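Cyclo(L-leucyl-L-leucyl) synthase (Staphylococcus haemolyticus, PDB 6EZ3) catalyses the ATP-independent formation of cyclo(L-leucyl-L-leucyl) from two molecules of leucyl-tRNA, and can also incorporate other nonpolar residues such as phenylalanine and methionine. Local coordinates at residues K20-L25 and D52-L57; K14-R19 and T188-M193; K41-A46 and D93-C98. One frame throughout, in Å; residues are numbered along the deposited sequence.

Contact 1 of 3, residues K20-L25 and D52-L57; sequences KKHVIL and DFSILL
Val23 and Phe53 stand as a bridged pair in parallel register, with CG1 of Val23 fitted against CB of Phe53 at 3.7 Å. The phenyl ring continues outward from the strand, while Val23 stays short and close to the sheet. One pair further on, Leu25 and Ile55 cross obliquely, CD1 of Leu25 coming to 4.2 Å from CG1 of Ile55. Val23, Leu25 and Phe53 together make a hollow that takes the small Ala46 of helix 36-49, while Ile55 meets Ile43 of the same helix. Together the strands and that helix form a beta-alpha-beta unit of the Rossmann-like cyclodipeptide synthase fold. The parallel backbone ladder includes Leu25 N to Ser54 O at 2.8 Å (170°) and Leu56 N to Leu25 O at 2.9 Å. On the face of Ile24 and Ser54, CG of His22 is anti to its backbone N (chi1 -176°), laying the ring along Asp52 and Ser54. Ser54 is small enough to take the ring edge, its OG hydrogen-bonded to His22 NE2 at 3.2 Å, while ND1 is held by Thr191. Ile24 CG2 lies alongside Leu56 CB at 3.7 Å, pointing the same way, and Leu56 itself sits about 5 Å, side chain to side chain, from Glu175, a probable catalytic residue.

Contact 2 of 3, residues K14-R19 and T188-M193; sequences KQIYQR and TQETLM
Helix 11-19 is the first helix of this Rossmann-like fold and packs across the central sheet, here against the start of strand 191-195. The short helical and strand axes come within 8.6 Å and run at 117° to one another; the turn Ile16 to Arg19 faces the strand start and, through Arg19, Glu190 in the loop just before it. Leu192 fills the angle between two helical side chains. Its CD2 meets CG2 of Ile16 at 3.5 Å, the two chains sliding past each other in opposite directions like interdigitated teeth. Leu192 CD1 lies 3.7 Å from CD2 of Tyr17, at the ring edge and near its plane. Leucine suits this place because its forked end serves both neighbours at once. The CB of Tyr17 points away from the strand yet still touches Leu192, and the ring crosses the leucine at about a right angle.

Beside the apolar wedge the buried Glu190 meets the solvent-exposed Arg19. Glu190 CG takes the crowded position between its backbone N and carbonyl carbon (chi1 54°), and the extended chain beyond carries the carboxylate to Arg19. Glu190 OE2 lies over one face of the guanidinium, 2.8 Å from Arg19 NH2, with the two planar groups 54° apart: a salt bridge governed by charge more than by aligned N-H groups. Glu190 OE1 lies 3.4 Å from CB of Arg19, so the carboxylate also rests along the aliphatic stem. The arginine is bent at chi3, and its NE turns back to the carbonyl O of Gln15 at 3.2 Å, which steadies the guanidinium against its own helix.

Around this contact, Ile221 of strand 218-225 touches both Tyr17 and Leu192, Val6 and Phe8 of strand 4-8 pack on Tyr17, Phe8 meeting its ring edge-to-face, and strand 22-26 flanks strand 191-195 through backbone bonds from Leu192 to His22 and Ile24.

Contact 3 of 3, residues K41-A46 and D93-C98; sequences KIIQWA and DEIIKC
Ile43 is the apolar centre of this helix pairing, in which helix 36-49 and the last turn of helix 73-97 run roughly parallel, 34° apart, with their short axes 9.9 Å from each other at closest. Its two arms straddle CB of Glu94, CG2 and CD1 of Ile43 each lying 4.0 Å from that atom. CG2 of Ile43 also reaches SG of Cys98 at 4.2 Å, and CD1 reaches Ile95. A beta-branched isoleucine suits this place, and behind it Phe53 and Ile55 of strand 52-57 continue the buried layer.

The other side is looser and polar. Gln44 leaves its helix pointing past the partner, but a bend at chi2 (-57°) swings the amide back, and NE2 donates to OE1 of Glu94 at 3.2 Å. This bond is nearly straight and lies in the amide plane, although the two flat groups stand almost perpendicular. The same NE2 is 3.4 Å from SG of Cys98. Lys97, exposed to solvent, spans one helical turn to place NZ 2.9 Å from OE2 of Glu94, on its syn side, and Arg40 of helix 36-49 adds a second salt bridge to OE2.

Glu94 is buried, yet its carboxylate has an amide on one oxygen and two positive groups on the other; such surroundings would probably keep it ionised and tie helix 73-97 electrostatically to helix 36-49.

How the contacts relate
All three contacts belong to one domain built on a single mixed sheet. Along the chain, contact 2 spans the widest interval, with 14-19 near the start and 188-193 late, while contacts 1 and 3 lie between and interleave. Contacts 1 and 2 have centres 10 Å apart and share the sheet, where strands 191-195, 22-26 and 52-57 are successive neighbours. Contact 3, its centre 11 Å from that of contact 1, lies one layer out, pairing helix 36-49 of the beta-alpha-beta unit with helix 73-97. Contacts 2 and 3 are 19 Å apart between centres, meeting where Tyr17 approaches Trp45. Distant parts of the sequence are thus gathered into the scaffold that carries the residues thought, from related enzymes, to be catalytic.

Contact 1 of 3, residues K20-L25 and D52-L57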
# COMPACT_ATOMS: atom_id res chain seq x y z
N LYS A 20 -19.32 4.82 0.37
CA LYS A 20 -18.41 5.71 -0.41
C LYS A 20 -17.79 6.89 0.41
O LYS A 20 -17.57 7.99 -0.14
CB LYS A 20 -19.05 6.20 -1.70
CG LYS A 20 -19.47 5.03 -2.57
CD LYS A 20 -18.65 4.86 -3.82
CE LYS A 20 -18.55 3.41 -4.25
NZ LYS A 20 -19.85 2.68 -4.19
N LYS A 21 -17.43 6.63 1.69
CA LYS A 21 -16.86 7.70 2.52
C LYS A 21 -15.44 8.10 2.12
O LYS A 21 -15.21 9.29 1.90
CB LYS A 21 -16.93 7.37 4.01
CG LYS A 21 -18.33 7.50 4.61
CD LYS A 21 -18.27 7.49 6.14
CE LYS A 21 -19.38 6.69 6.79
NZ LYS A 21 -18.97 6.18 8.13
N HIS A 22 -14.50 7.15 2.00
CA HIS A 22 -13.11 7.42 1.64
C HIS A 22 -12.40 6.19 1.05
O HIS A 22 -12.66 5.05 1.48
CB HIS A 22 -12.38 7.92 2.88
CG HIS A 22 -10.95 8.34 2.67
ND1 HIS A 22 -9.88 7.46 2.84
CD2 HIS A 22 -10.45 9.55 2.35
CE1 HIS A 22 -8.79 8.16 2.60
NE2 HIS A 22 -9.08 9.42 2.31
N VAL A 23 -11.47 6.42 0.11
CA VAL A 23 -10.63 5.39 -0.52
C VAL A 23 -9.15 5.82 -0.47
O VAL A 23 -8.85 7.02 -0.53
CB VAL A 23 -11.10 5.00 -1.96
CG1 VAL A 23 -10.97 6.15 -2.98
CG2 VAL A 23 -10.39 3.76 -2.45
N ILE A 24 -8.24 4.84 -0.34
CA ILE A 24 -6.81 5.03 -0.38
C ILE A 24 -6.41 4.39 -1.67
O ILE A 24 -6.67 3.20 -1.88
CB ILE A 24 -6.03 4.41 0.83
CG1 ILE A 24 -6.44 5.07 2.18
CG2 ILE A 24 -4.49 4.54 0.62
CD1 ILE A 24 -6.00 4.35 3.38
N LEU A 25 -5.83 5.18 -2.57
CA LEU A 25 -5.34 4.61 -3.83
C LEU A 25 -3.86 4.28 -3.58
O LEU A 25 -3.06 5.16 -3.28
CB LEU A 25 -5.49 5.56 -5.03
CG LEU A 25 -6.84 6.22 -5.26
CD1 LEU A 25 -6.73 7.24 -6.34
CD2 LEU A 25 -7.88 5.23 -5.66
N ASP A 52 -14.19 11.38 -0.39
CA ASP A 52 -12.79 11.78 -0.25
C ASP A 52 -11.85 10.62 -0.60
O ASP A 52 -12.24 9.45 -0.48
CB ASP A 52 -12.57 12.17 1.21
CG ASP A 52 -11.55 13.24 1.44
OD1 ASP A 52 -11.39 13.67 2.61
OD2 ASP A 52 -10.90 13.67 0.46
N PHE A 53 -10.60 10.92 -0.96
CA PHE A 53 -9.56 9.91 -1.22
C PHE A 53 -8.21 10.44 -0.79
O PHE A 53 -8.02 11.64 -0.62
CB PHE A 53 -9.51 9.50 -2.70
CG PHE A 53 -9.10 10.60 -3.65
CD1 PHE A 53 -7.78 10.72 -4.08
CD2 PHE A 53 -10.03 11.53 -4.12
CE1 PHE A 53 -7.39 11.76 -4.91
CE2 PHE A 53 -9.64 12.57 -4.96
CZ PHE A 53 -8.32 12.66 -5.37
N SER A 54 -7.28 9.52 -0.64
CA SER A 54 -5.89 9.71 -0.27
C SER A 54 -5.13 8.86 -1.24
O SER A 54 -5.68 7.90 -1.79
CB SER A 54 -5.63 9.12 1.11
OG SER A 54 -5.94 10.00 2.17
N ILE A 55 -3.85 9.14 -1.39
CA ILE A 55 -2.95 8.32 -2.18
C ILE A 55 -1.81 7.85 -1.27
O ILE A 55 -1.30 8.61 -0.45
CB ILE A 55 -2.47 9.10 -3.43
CG1 ILE A 55 -3.62 9.26 -4.45
CG2 ILE A 55 -1.27 8.43 -4.09
CD1 ILE A 55 -3.96 10.61 -4.74
N LEU A 56 -1.47 6.58 -1.35
CA LEU A 56 -0.37 6.05 -0.57
C LEU A 56 0.67 5.59 -1.56
O LEU A 56 0.40 4.78 -2.45
CB LEU A 56 -0.79 4.93 0.40
CG LEU A 56 0.27 4.61 1.48
CD1 LEU A 56 0.31 5.68 2.57
CD2 LEU A 56 0.08 3.22 2.09
N LEU A 57 1.84 6.21 -1.46
CA LEU A 57 3.01 5.95 -2.29
C LEU A 57 4.02 5.15 -1.45
O LEU A 57 3.90 5.11 -0.22
CB LEU A 57 3.57 7.32 -2.67
CG LEU A 57 3.33 7.89 -4.07
CD1 LEU A 57 2.00 7.52 -4.66
CD2 LEU A 57 3.52 9.37 -4.06

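Contact 2 of 3, residues K14-R19 and T188-M193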
# COMPACT_ATOMS: atom_id res chain seq x y z
N LYS A 14 -17.49 -4.69 1.07
CA LYS A 14 -18.59 -4.30 0.17
C LYS A 14 -19.51 -3.31 0.86
O LYS A 14 -19.91 -2.31 0.25
CB LYS A 14 -19.36 -5.54 -0.31
CG LYS A 14 -20.27 -5.28 -1.51
CD LYS A 14 -20.77 -6.58 -2.15
CE LYS A 14 -21.43 -6.36 -3.49
NZ LYS A 14 -21.62 -7.63 -4.25
N GLN A 15 -19.80 -3.56 2.17
CA GLN A 15 -20.61 -2.67 3.01
C GLN A 15 -19.95 -1.28 3.11
O GLN A 15 -20.63 -0.28 2.91
CB GLN A 15 -20.82 -3.24 4.42
CG GLN A 15 -21.65 -4.51 4.51
CD GLN A 15 -21.60 -5.16 5.88
OE1 GLN A 15 -20.96 -4.66 6.83
NE2 GLN A 15 -22.26 -6.30 6.00
N ILE A 16 -18.62 -1.25 3.39
CA ILE A 16 -17.86 -0.00 3.50
C ILE A 16 -17.89 0.71 2.13
O ILE A 16 -18.22 1.91 2.07
CB ILE A 16 -16.40 -0.23 4.06
CG1 ILE A 16 -16.44 -0.64 5.57
CG2 ILE A 16 -15.47 0.98 3.83
CD1 ILE A 16 -15.07 -1.09 6.20
N TYR A 17 -17.61 -0.07 1.04
CA TYR A 17 -17.59 0.43 -0.33
C TYR A 17 -18.87 1.14 -0.65
O TYR A 17 -18.80 2.30 -1.09
CB TYR A 17 -17.33 -0.70 -1.33
CG TYR A 17 -17.29 -0.28 -2.78
CD1 TYR A 17 -18.36 -0.51 -3.62
CD2 TYR A 17 -16.14 0.30 -3.32
CE1 TYR A 17 -18.31 -0.15 -4.97
CE2 TYR A 17 -16.09 0.68 -4.67
CZ TYR A 17 -17.17 0.44 -5.49
OH TYR A 17 -17.14 0.80 -6.82
N GLN A 18 -20.05 0.48 -0.37
CA GLN A 18 -21.40 1.01 -0.57
C GLN A 18 -21.52 2.44 -0.04
O GLN A 18 -22.01 3.30 -0.78
CB GLN A 18 -22.44 0.10 0.10
CG GLN A 18 -23.88 0.56 -0.12
CD GLN A 18 -24.92 -0.40 0.39
OE1 GLN A 18 -24.89 -0.81 1.55
NE2 GLN A 18 -25.86 -0.76 -0.48
N ARG A 19 -21.06 2.69 1.21
CA ARG A 19 -21.11 3.97 1.90
C ARG A 19 -20.33 5.13 1.18
O ARG A 19 -20.69 6.29 1.37
CB ARG A 19 -20.64 3.80 3.36
CG ARG A 19 -21.64 3.11 4.28
CD ARG A 19 -21.08 2.74 5.64
NE ARG A 19 -20.84 1.29 5.72
CZ ARG A 19 -20.32 0.66 6.77
NH1 ARG A 19 -20.12 -0.65 6.73
NH2 ARG A 19 -19.98 1.34 7.86
N THR A 188 -9.22 9.15 9.29
CA THR A 188 -10.48 8.88 8.58
C THR A 188 -11.43 8.13 9.51
O THR A 188 -10.99 7.53 10.49
CB THR A 188 -10.28 8.12 7.24
OG1 THR A 188 -9.39 7.03 7.41
CG2 THR A 188 -9.80 9.01 6.13
N GLN A 189 -12.76 8.20 9.22
CA GLN A 189 -13.80 7.52 9.98
C GLN A 189 -13.76 6.04 9.57
O GLN A 189 -13.61 5.17 10.41
CB GLN A 189 -15.15 8.16 9.68
CG GLN A 189 -15.91 8.70 10.89
CD GLN A 189 -17.38 8.85 10.53
OE1 GLN A 189 -18.09 7.85 10.30
NE2 GLN A 189 -17.87 10.09 10.45
N GLU A 190 -13.84 5.78 8.24
CA GLU A 190 -13.74 4.46 7.59
C GLU A 190 -13.08 4.72 6.23
O GLU A 190 -13.17 5.84 5.71
CB GLU A 190 -15.08 3.75 7.44
CG GLU A 190 -16.16 4.57 6.74
CD GLU A 190 -17.36 3.80 6.24
OE1 GLU A 190 -17.74 3.99 5.06
OE2 GLU A 190 -17.88 2.96 7.01
N THR A 191 -12.33 3.71 5.71
CA THR A 191 -11.55 3.82 4.46
C THR A 191 -11.33 2.45 3.85
O THR A 191 -11.48 1.45 4.54
CB THR A 191 -10.23 4.57 4.76
OG1 THR A 191 -9.46 4.77 3.57
CG2 THR A 191 -9.40 3.92 5.83
N LEU A 192 -11.01 2.40 2.54
CA LEU A 192 -10.69 1.16 1.81
C LEU A 192 -9.31 1.33 1.20
O LEU A 192 -9.05 2.38 0.60
CB LEU A 192 -11.65 0.88 0.63
CG LEU A 192 -13.16 0.67 0.86
CD1 LEU A 192 -13.89 0.73 -0.43
CD2 LEU A 192 -13.45 -0.65 1.54
N MET A 193 -8.45 0.32 1.28
CA MET A 193 -7.19 0.34 0.57
C MET A 193 -7.49 -0.31 -0.82
O MET A 193 -7.89 -1.49 -0.85
CB MET A 193 -6.16 -0.43 1.34
CG MET A 193 -4.92 -0.67 0.56
SD MET A 193 -3.89 0.80 0.41
CE MET A 193 -3.47 1.10 2.17

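Contact 3 of 3, residues K41-A46 and D93-C98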
# COMPACT_ATOMS: atom_id res chain seq x y z
N LYS A 41 -6.37 7.59 -14.30
CA LYS A 41 -7.59 6.80 -14.34
C LYS A 41 -8.11 6.57 -12.93
O LYS A 41 -9.26 6.90 -12.65
CB LYS A 41 -7.33 5.41 -15.00
CG LYS A 41 -7.92 5.25 -16.40
CD LYS A 41 -8.33 3.81 -16.70
CE LYS A 41 -8.64 3.59 -18.16
NZ LYS A 41 -7.41 3.55 -19.00
N ILE A 42 -7.26 6.01 -12.04
CA ILE A 42 -7.64 5.67 -10.66
C ILE A 42 -8.01 6.91 -9.85
O ILE A 42 -8.88 6.82 -9.01
CB ILE A 42 -6.60 4.76 -9.92
CG1 ILE A 42 -5.18 5.35 -9.96
CG2 ILE A 42 -6.64 3.32 -10.47
CD1 ILE A 42 -4.17 4.63 -9.20
N ILE A 43 -7.35 8.06 -10.11
CA ILE A 43 -7.66 9.30 -9.41
C ILE A 43 -9.03 9.80 -9.87
O ILE A 43 -9.90 10.07 -9.03
CB ILE A 43 -6.55 10.36 -9.53
CG1 ILE A 43 -5.25 9.84 -8.87
CG2 ILE A 43 -7.02 11.70 -8.94
CD1 ILE A 43 -4.18 10.94 -8.47
N GLN A 44 -9.24 9.86 -11.19
CA GLN A 44 -10.53 10.27 -11.73
C GLN A 44 -11.66 9.41 -11.18
O GLN A 44 -12.69 9.96 -10.82
CB GLN A 44 -10.51 10.29 -13.26
CG GLN A 44 -9.86 11.55 -13.88
CD GLN A 44 -10.48 12.88 -13.48
OE1 GLN A 44 -11.69 12.99 -13.20
NE2 GLN A 44 -9.64 13.92 -13.45
N TRP A 45 -11.42 8.08 -11.05
CA TRP A 45 -12.33 7.07 -10.49
C TRP A 45 -12.61 7.33 -9.01
O TRP A 45 -13.77 7.33 -8.59
CB TRP A 45 -11.78 5.64 -10.69
CG TRP A 45 -12.62 4.57 -10.06
CD1 TRP A 45 -13.74 4.00 -10.59
CD2 TRP A 45 -12.43 3.97 -8.77
NE1 TRP A 45 -14.27 3.08 -9.70
CE2 TRP A 45 -13.49 3.05 -8.58
CE3 TRP A 45 -11.49 4.13 -7.74
CZ2 TRP A 45 -13.62 2.29 -7.41
CZ3 TRP A 45 -11.63 3.40 -6.57
CH2 TRP A 45 -12.68 2.48 -6.42
N ALA A 46 -11.54 7.55 -8.21
CA ALA A 46 -11.66 7.79 -6.79
C ALA A 46 -12.49 9.01 -6.62
O ALA A 46 -13.50 8.95 -5.94
CB ALA A 46 -10.29 8.01 -6.17
N ASP A 93 -0.88 16.84 -10.25
CA ASP A 93 -1.47 17.34 -11.48
C ASP A 93 -2.91 16.91 -11.64
O ASP A 93 -3.76 17.73 -12.01
CB ASP A 93 -0.65 16.93 -12.68
CG ASP A 93 0.05 18.11 -13.33
OD1 ASP A 93 -0.66 19.05 -13.77
OD2 ASP A 93 1.31 18.10 -13.38
N GLU A 94 -3.19 15.63 -11.32
CA GLU A 94 -4.54 15.09 -11.44
C GLU A 94 -5.48 15.59 -10.38
O GLU A 94 -6.67 15.79 -10.68
CB GLU A 94 -4.53 13.57 -11.45
CG GLU A 94 -4.31 13.02 -12.83
CD GLU A 94 -5.29 13.44 -13.91
OE1 GLU A 94 -6.53 13.35 -13.71
OE2 GLU A 94 -4.80 13.85 -14.99
N ILE A 95 -4.96 15.81 -9.15
CA ILE A 95 -5.74 16.32 -8.04
C ILE A 95 -6.21 17.74 -8.37
O ILE A 95 -7.39 18.04 -8.19
CB ILE A 95 -4.99 16.17 -6.69
CG1 ILE A 95 -4.87 14.68 -6.30
CG2 ILE A 95 -5.67 16.98 -5.56
CD1 ILE A 95 -3.63 14.37 -5.45
N ILE A 96 -5.33 18.58 -8.99
CA ILE A 96 -5.71 19.93 -9.43
C ILE A 96 -6.82 19.87 -10.47
O ILE A 96 -7.82 20.60 -10.35
CB ILE A 96 -4.53 20.77 -9.94
CG1 ILE A 96 -3.46 20.96 -8.86
CG2 ILE A 96 -5.05 22.13 -10.40
CD1 ILE A 96 -2.02 21.01 -9.41
N LYS A 97 -6.67 18.97 -11.46
CA LYS A 97 -7.68 18.80 -12.50
C LYS A 97 -9.04 18.45 -11.89
O LYS A 97 -10.06 18.75 -12.49
CB LYS A 97 -7.25 17.71 -13.47
CG LYS A 97 -6.06 18.08 -14.38
CD LYS A 97 -5.96 17.11 -15.56
CE LYS A 97 -4.56 16.83 -15.97
NZ LYS A 97 -4.53 15.82 -17.04
N CYS A 98 -9.03 17.86 -10.67
CA CYS A 98 -10.24 17.45 -9.94
C CYS A 98 -10.81 18.57 -9.07
O CYS A 98 -11.88 18.39 -8.46
CB CYS A 98 -9.97 16.19 -9.13
SG CYS A 98 -9.70 14.72 -10.13